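PDB 1V8P: exonuclease VapC9 from Pyrobaculum aerophilum, which probably acts as the toxin of a type II toxin-antitoxin system, a magnesium-dependent PIN-domain ribonuclease that also slowly degrades single-stranded DNA from its ends. Local coordinates for residues C[120-134]-C[138-151]. The protein carries 1 engineered substitution. Sequence-based numbering, arbitrary orientation.
Sequences YAYVAESSGLVLVTQ and LLAKTKGAIDVETL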
loop_
_atom_site.group_PDB
_atom_site.type_symbol
_atom_site.label_atom_id
_atom_site.label_comp_id
_atom_site.label_asym_id
_atom_site.label_seq_id
_atom_site.Cartn_x
_atom_site.Cartn_y
_atom_site.Cartn_z
ATOM N N TYR C 120 16.169 -5.493 -0.605
ATOM C CA TYR C 120 16.584 -6.880 -0.461
ATOM C C TYR C 120 17.491 -7.375 -1.598
ATOM O O TYR C 120 18.512 -8.014 -1.347
ATOM C CB TYR C 120 15.356 -7.774 -0.346
ATOM C CG TYR C 120 14.641 -7.562 0.960
ATOM C CD1 TYR C 120 13.551 -6.687 1.057
ATOM C CD2 TYR C 120 15.082 -8.213 2.121
ATOM C CE1 TYR C 120 12.919 -6.470 2.267
ATOM C CE2 TYR C 120 14.459 -8.003 3.336
ATOM C CZ TYR C 120 13.373 -7.132 3.411
ATOM O OH TYR C 120 12.732 -6.942 4.615
ATOM N N ALA C 121 17.118 -7.071 -2.837
ATOM C CA ALA C 121 17.892 -7.472 -3.998
ATOM C C ALA C 121 19.296 -6.867 -3.925
ATOM O O ALA C 121 20.296 -7.560 -4.121
ATOM C CB ALA C 121 17.179 -7.014 -5.287
ATOM N N TYR C 122 19.360 -5.572 -3.627
ATOM C CA TYR C 122 20.639 -4.886 -3.538
ATOM C C TYR C 122 21.577 -5.433 -2.460
ATOM O O TYR C 122 22.755 -5.647 -2.718
ATOM C CB TYR C 122 20.423 -3.395 -3.301
ATOM C CG TYR C 122 21.717 -2.629 -3.183
ATOM C CD1 TYR C 122 22.410 -2.189 -4.323
ATOM C CD2 TYR C 122 22.297 -2.413 -1.937
ATOM C CE1 TYR C 122 23.655 -1.559 -4.209
ATOM C CE2 TYR C 122 23.534 -1.792 -1.812
ATOM C CZ TYR C 122 24.209 -1.368 -2.941
ATOM O OH TYR C 122 25.440 -0.766 -2.772
ATOM N N VAL C 123 21.061 -5.659 -1.260
ATOM C CA VAL C 123 21.884 -6.151 -0.163
ATOM C C VAL C 123 22.372 -7.554 -0.398
ATOM O O VAL C 123 23.530 -7.869 -0.113
ATOM C CB VAL C 123 21.126 -6.126 1.175
ATOM C CG1 VAL C 123 21.973 -6.768 2.286
ATOM C CG2 VAL C 123 20.785 -4.707 1.518
ATOM N N ALA C 124 21.495 -8.405 -0.911
ATOM C CA ALA C 124 21.881 -9.786 -1.168
ATOM C C ALA C 124 22.998 -9.834 -2.220
ATOM O O ALA C 124 24.063 -10.415 -1.984
ATOM C CB ALA C 124 20.678 -10.584 -1.633
ATOM N N GLU C 125 22.756 -9.205 -3.366
ATOM C CA GLU C 125 23.733 -9.182 -4.444
ATOM C C GLU C 125 25.019 -8.414 -4.116
ATOM O O GLU C 125 26.104 -8.815 -4.549
ATOM C CB GLU C 125 23.089 -8.636 -5.729
ATOM C CG GLU C 125 22.308 -9.698 -6.511
ATOM C CD GLU C 125 21.553 -9.147 -7.726
ATOM O OE1 GLU C 125 22.073 -8.228 -8.405
ATOM O OE2 GLU C 125 20.440 -9.648 -8.014
ATOM N N SER C 126 24.905 -7.337 -3.341
ATOM C CA SER C 126 26.068 -6.534 -2.969
ATOM C C SER C 126 26.971 -7.240 -1.998
ATOM O O SER C 126 28.170 -6.989 -1.970
ATOM C CB SER C 126 25.642 -5.220 -2.327
ATOM O OG SER C 126 25.278 -4.285 -3.309
ATOM N N SER C 127 26.390 -8.114 -1.197
ATOM C CA SER C 127 27.143 -8.827 -0.182
ATOM C C SER C 127 27.422 -10.265 -0.547
ATOM O O SER C 127 28.064 -10.984 0.211
ATOM C CB SER C 127 26.378 -8.793 1.136
ATOM O OG SER C 127 26.133 -7.461 1.545
ATOM N N GLY C 128 26.949 -10.696 -1.707
ATOM C CA GLY C 128 27.174 -12.079 -2.077
ATOM C C GLY C 128 26.450 -12.966 -1.081
ATOM O O GLY C 128 27.014 -13.901 -0.530
ATOM N N LEU C 129 25.189 -12.646 -0.827
ATOM C CA LEU C 129 24.377 -13.429 0.090
ATOM C C LEU C 129 23.257 -14.017 -0.743
ATOM O O LEU C 129 22.958 -13.508 -1.815
ATOM C CB LEU C 129 23.797 -12.522 1.177
ATOM C CG LEU C 129 24.788 -11.867 2.147
ATOM C CD1 LEU C 129 24.127 -10.656 2.796
ATOM C CD2 LEU C 129 25.244 -12.884 3.206
ATOM N N VAL C 130 22.642 -15.091 -0.267
ATOM C CA VAL C 130 21.537 -15.694 -1.008
ATOM C C VAL C 130 20.247 -15.124 -0.461
ATOM O O VAL C 130 19.956 -15.281 0.719
ATOM C CB VAL C 130 21.480 -17.223 -0.843
ATOM C CG1 VAL C 130 20.192 -17.753 -1.445
ATOM C CG2 VAL C 130 22.692 -17.879 -1.514
ATOM N N LEU C 131 19.467 -14.468 -1.314
ATOM C CA LEU C 131 18.212 -13.895 -0.866
ATOM C C LEU C 131 17.155 -14.994 -0.730
ATOM O O LEU C 131 16.907 -15.751 -1.668
ATOM C CB LEU C 131 17.705 -12.847 -1.870
ATOM C CG LEU C 131 16.707 -11.761 -1.418
ATOM C CD1 LEU C 131 15.871 -11.306 -2.606
ATOM C CD2 LEU C 131 15.795 -12.267 -0.340
ATOM N N VAL C 132 16.543 -15.096 0.442
ATOM C CA VAL C 132 15.462 -16.056 0.623
ATOM C C VAL C 132 14.178 -15.195 0.649
ATOM O O VAL C 132 14.027 -14.283 1.466
ATOM C CB VAL C 132 15.614 -16.864 1.929
ATOM C CG1 VAL C 132 14.584 -18.001 1.952
ATOM C CG2 VAL C 132 17.038 -17.443 2.020
ATOM N N THR C 133 13.276 -15.468 -0.282
ATOM C CA THR C 133 12.037 -14.718 -0.405
ATOM C C THR C 133 10.943 -15.651 -0.891
ATOM O O THR C 133 11.209 -16.692 -1.478
ATOM C CB THR C 133 12.198 -13.543 -1.424
ATOM O OG1 THR C 133 10.925 -12.947 -1.701
ATOM C CG2 THR C 133 12.802 -14.044 -2.723
ATOM N N GLN C 134 9.703 -15.268 -0.647
ATOM C CA GLN C 134 8.593 -16.088 -1.063
ATOM C C GLN C 134 7.930 -15.433 -2.272
ATOM O O GLN C 134 7.055 -16.032 -2.899
ATOM C CB GLN C 134 7.611 -16.233 0.104
ATOM C CG GLN C 134 6.855 -17.541 0.140
ATOM C CD GLN C 134 7.756 -18.726 0.379
ATOM O OE1 GLN C 134 8.922 -18.571 0.684
ATOM N NE2 GLN C 134 7.213 -19.917 0.246
ATOM N N LEU C 138 10.539 -11.226 -6.947
ATOM C CA LEU C 138 11.894 -11.052 -6.410
ATOM C C LEU C 138 12.810 -12.213 -6.807
ATOM O O LEU C 138 13.959 -12.010 -7.193
ATOM C CB LEU C 138 11.875 -10.941 -4.880
ATOM C CG LEU C 138 12.071 -9.584 -4.191
ATOM C CD1 LEU C 138 12.292 -9.858 -2.703
ATOM C CD2 LEU C 138 13.265 -8.809 -4.766
ATOM N N LEU C 139 12.299 -13.433 -6.693
ATOM C CA LEU C 139 13.079 -14.600 -7.066
ATOM C C LEU C 139 13.573 -14.416 -8.498
ATOM O O LEU C 139 14.697 -14.769 -8.835
ATOM C CB LEU C 139 12.218 -15.856 -6.982
ATOM C CG LEU C 139 11.880 -16.388 -5.590
ATOM C CD1 LEU C 139 10.575 -17.186 -5.629
ATOM C CD2 LEU C 139 13.024 -17.252 -5.094
ATOM N N ALA C 140 12.726 -13.841 -9.336
ATOM C CA ALA C 140 13.075 -13.646 -10.731
ATOM C C ALA C 140 14.168 -12.608 -10.968
ATOM O O ALA C 140 15.073 -12.825 -11.766
ATOM C CB ALA C 140 11.820 -13.259 -11.529
ATOM N N LYS C 141 14.084 -11.486 -10.269
ATOM C CA LYS C 141 15.027 -10.413 -10.484
ATOM C C LYS C 141 16.220 -10.327 -9.534
ATOM O O LYS C 141 16.990 -9.369 -9.583
ATOM C CB LYS C 141 14.242 -9.106 -10.503
ATOM C CG LYS C 141 13.089 -9.150 -11.513
ATOM C CD LYS C 141 12.224 -7.898 -11.481
ATOM C CE LYS C 141 11.170 -7.927 -12.573
ATOM N NZ LYS C 141 10.299 -6.712 -12.522
ATOM N N THR C 142 16.377 -11.331 -8.684
ATOM C CA THR C 142 17.476 -11.361 -7.743
ATOM C C THR C 142 18.308 -12.623 -7.958
ATOM O O THR C 142 17.889 -13.730 -7.626
ATOM C CB THR C 142 16.976 -11.331 -6.278
ATOM O OG1 THR C 142 16.099 -10.217 -6.100
ATOM C CG2 THR C 142 18.154 -11.190 -5.311
ATOM N N LYS C 143 19.506 -12.429 -8.496
ATOM C CA LYS C 143 20.419 -13.519 -8.786
ATOM C C LYS C 143 20.770 -14.367 -7.586
ATOM O O LYS C 143 21.281 -13.864 -6.592
ATOM C CB LYS C 143 21.687 -12.950 -9.419
ATOM C CG LYS C 143 21.361 -11.995 -10.545
ATOM C CD LYS C 143 22.588 -11.472 -11.228
ATOM C CE LYS C 143 22.257 -10.152 -11.937
ATOM N NZ LYS C 143 20.948 -10.242 -12.665
ATOM N N GLY C 144 20.499 -15.662 -7.693
ATOM C CA GLY C 144 20.799 -16.576 -6.612
ATOM C C GLY C 144 19.705 -16.721 -5.570
ATOM O O GLY C 144 19.870 -17.491 -4.618
ATOM N N ALA C 145 18.587 -16.013 -5.747
ATOM C CA ALA C 145 17.491 -16.070 -4.781
ATOM C C ALA C 145 16.721 -17.379 -4.778
ATOM O O ALA C 145 16.441 -17.969 -5.817
ATOM C CB ALA C 145 16.530 -14.912 -5.007
ATOM N N ILE C 146 16.376 -17.822 -3.581
ATOM C CA ILE C 146 15.651 -19.064 -3.397
ATOM C C ILE C 146 14.433 -18.821 -2.528
ATOM O O ILE C 146 14.298 -17.763 -1.924
ATOM C CB ILE C 146 16.526 -20.102 -2.692
ATOM C CG1 ILE C 146 16.949 -19.570 -1.328
ATOM C CG2 ILE C 146 17.745 -20.423 -3.541
ATOM C CD1 ILE C 146 17.729 -20.561 -0.489
ATOM N N ASP C 147 13.533 -19.794 -2.481
ATOM C CA ASP C 147 12.366 -19.663 -1.635
ATOM C C ASP C 147 12.642 -20.461 -0.363
ATOM O O ASP C 147 13.663 -21.153 -0.274
ATOM C CB ASP C 147 11.118 -20.191 -2.334
ATOM C CG ASP C 147 11.279 -21.599 -2.821
ATOM O OD1 ASP C 147 12.130 -22.349 -2.286
ATOM O OD2 ASP C 147 10.525 -21.955 -3.743
ATOM N N VAL C 148 11.733 -20.372 0.603
ATOM C CA VAL C 148 11.908 -21.045 1.885
ATOM C C VAL C 148 12.133 -22.544 1.809
ATOM O O VAL C 148 12.952 -23.088 2.550
ATOM C CB VAL C 148 10.726 -20.738 2.828
ATOM C CG1 VAL C 148 10.778 -21.628 4.060
ATOM C CG2 VAL C 148 10.785 -19.278 3.244
ATOM N N GLU C 149 11.418 -23.211 0.909
ATOM C CA GLU C 149 11.555 -24.657 0.743
ATOM C C GLU C 149 12.980 -25.019 0.319
ATOM O O GLU C 149 13.589 -25.964 0.835
ATOM C CB GLU C 149 10.573 -25.160 -0.314
ATOM C CG GLU C 149 10.467 -26.673 -0.390
ATOM C CD GLU C 149 9.615 -27.147 -1.563
ATOM O OE1 GLU C 149 9.000 -28.233 -1.460
ATOM O OE2 GLU C 149 9.568 -26.440 -2.597
ATOM N N THR C 150 13.500 -24.259 -0.635
ATOM C CA THR C 150 14.845 -24.477 -1.134
ATOM C C THR C 150 15.835 -24.229 -0.006
ATOM O O THR C 150 16.843 -24.928 0.119
ATOM C CB THR C 150 15.143 -23.519 -2.292
ATOM O OG1 THR C 150 14.225 -23.763 -3.368
ATOM C CG2 THR C 150 16.558 -23.704 -2.773
ATOM N N LEU C 151 15.549 -23.225 0.817
ATOM C CA LEU C 151 16.430 -22.923 1.931
ATOM C C LEU C 151 16.439 -24.091 2.907
ATOM O O LEU C 151 17.499 -24.527 3.346
ATOM C CB LEU C 151 15.986 -21.648 2.660
ATOM C CG LEU C 151 16.698 -21.342 3.989
ATOM C CD1 LEU C 151 18.205 -21.231 3.762
ATOM C CD2 LEU C 151 16.153 -20.057 4.586
#
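Val132 and Ile146 are joined by a single backbone bridge. Ile146 N donates to Leu131 O at 2.9 Å, and Thr133 N donates to Ile146 O at 3.0 Å. The loop 142-147 thus runs along strand 130-132, an outermost strand of this chain's parallel PIN-domain sheet, on the side away from strand 30-32. The side chains of the strand alternate between two layers. On one, Leu131 lies across Thr142 at about a right angle, its CD1 3.5 Å from Thr142 CG2. With chi1 at -53°, Thr142 OG1 is anti to its own carbonyl carbon; it bonds Leu138 O and touches Ala121 CB, while CG2 is anti to the backbone N and meets Leu131. Leu138 CD1 rests against both Leu131 CD1 and Thr133 OG1. On the other layer, Val132 CG1 meets Leu151 CD2 at 3.7 Å, again nearly at right angles, while Ile146 CG1 packs on Val130 CG1. Tyr30 of strand 30-32 packs on Val130, Val132 and Leu151.

Polar links lie at both ends. Glu125 OE2 receives Lys143 N at 3.0 Å from above the carboxylate plane; its OE1 forms a salt bridge with Arg111. Gln134 bends at chi2 (65°), which brings OE1 to a weak bond from Val148 N. Asp147 caps helix 148-156, its OD1 accepting from both N and OG1 of Thr150.

Thr133 OG1 is hydrogen-bonded to Asp33 OD2 and to the backbone N of Asp135, both predicted magnesium ligands. Thr133 is therefore probably a second-shell residue that holds the Asp33 carboxylate and the chain at Asp135, with Leu138 and Leu139 packed against it.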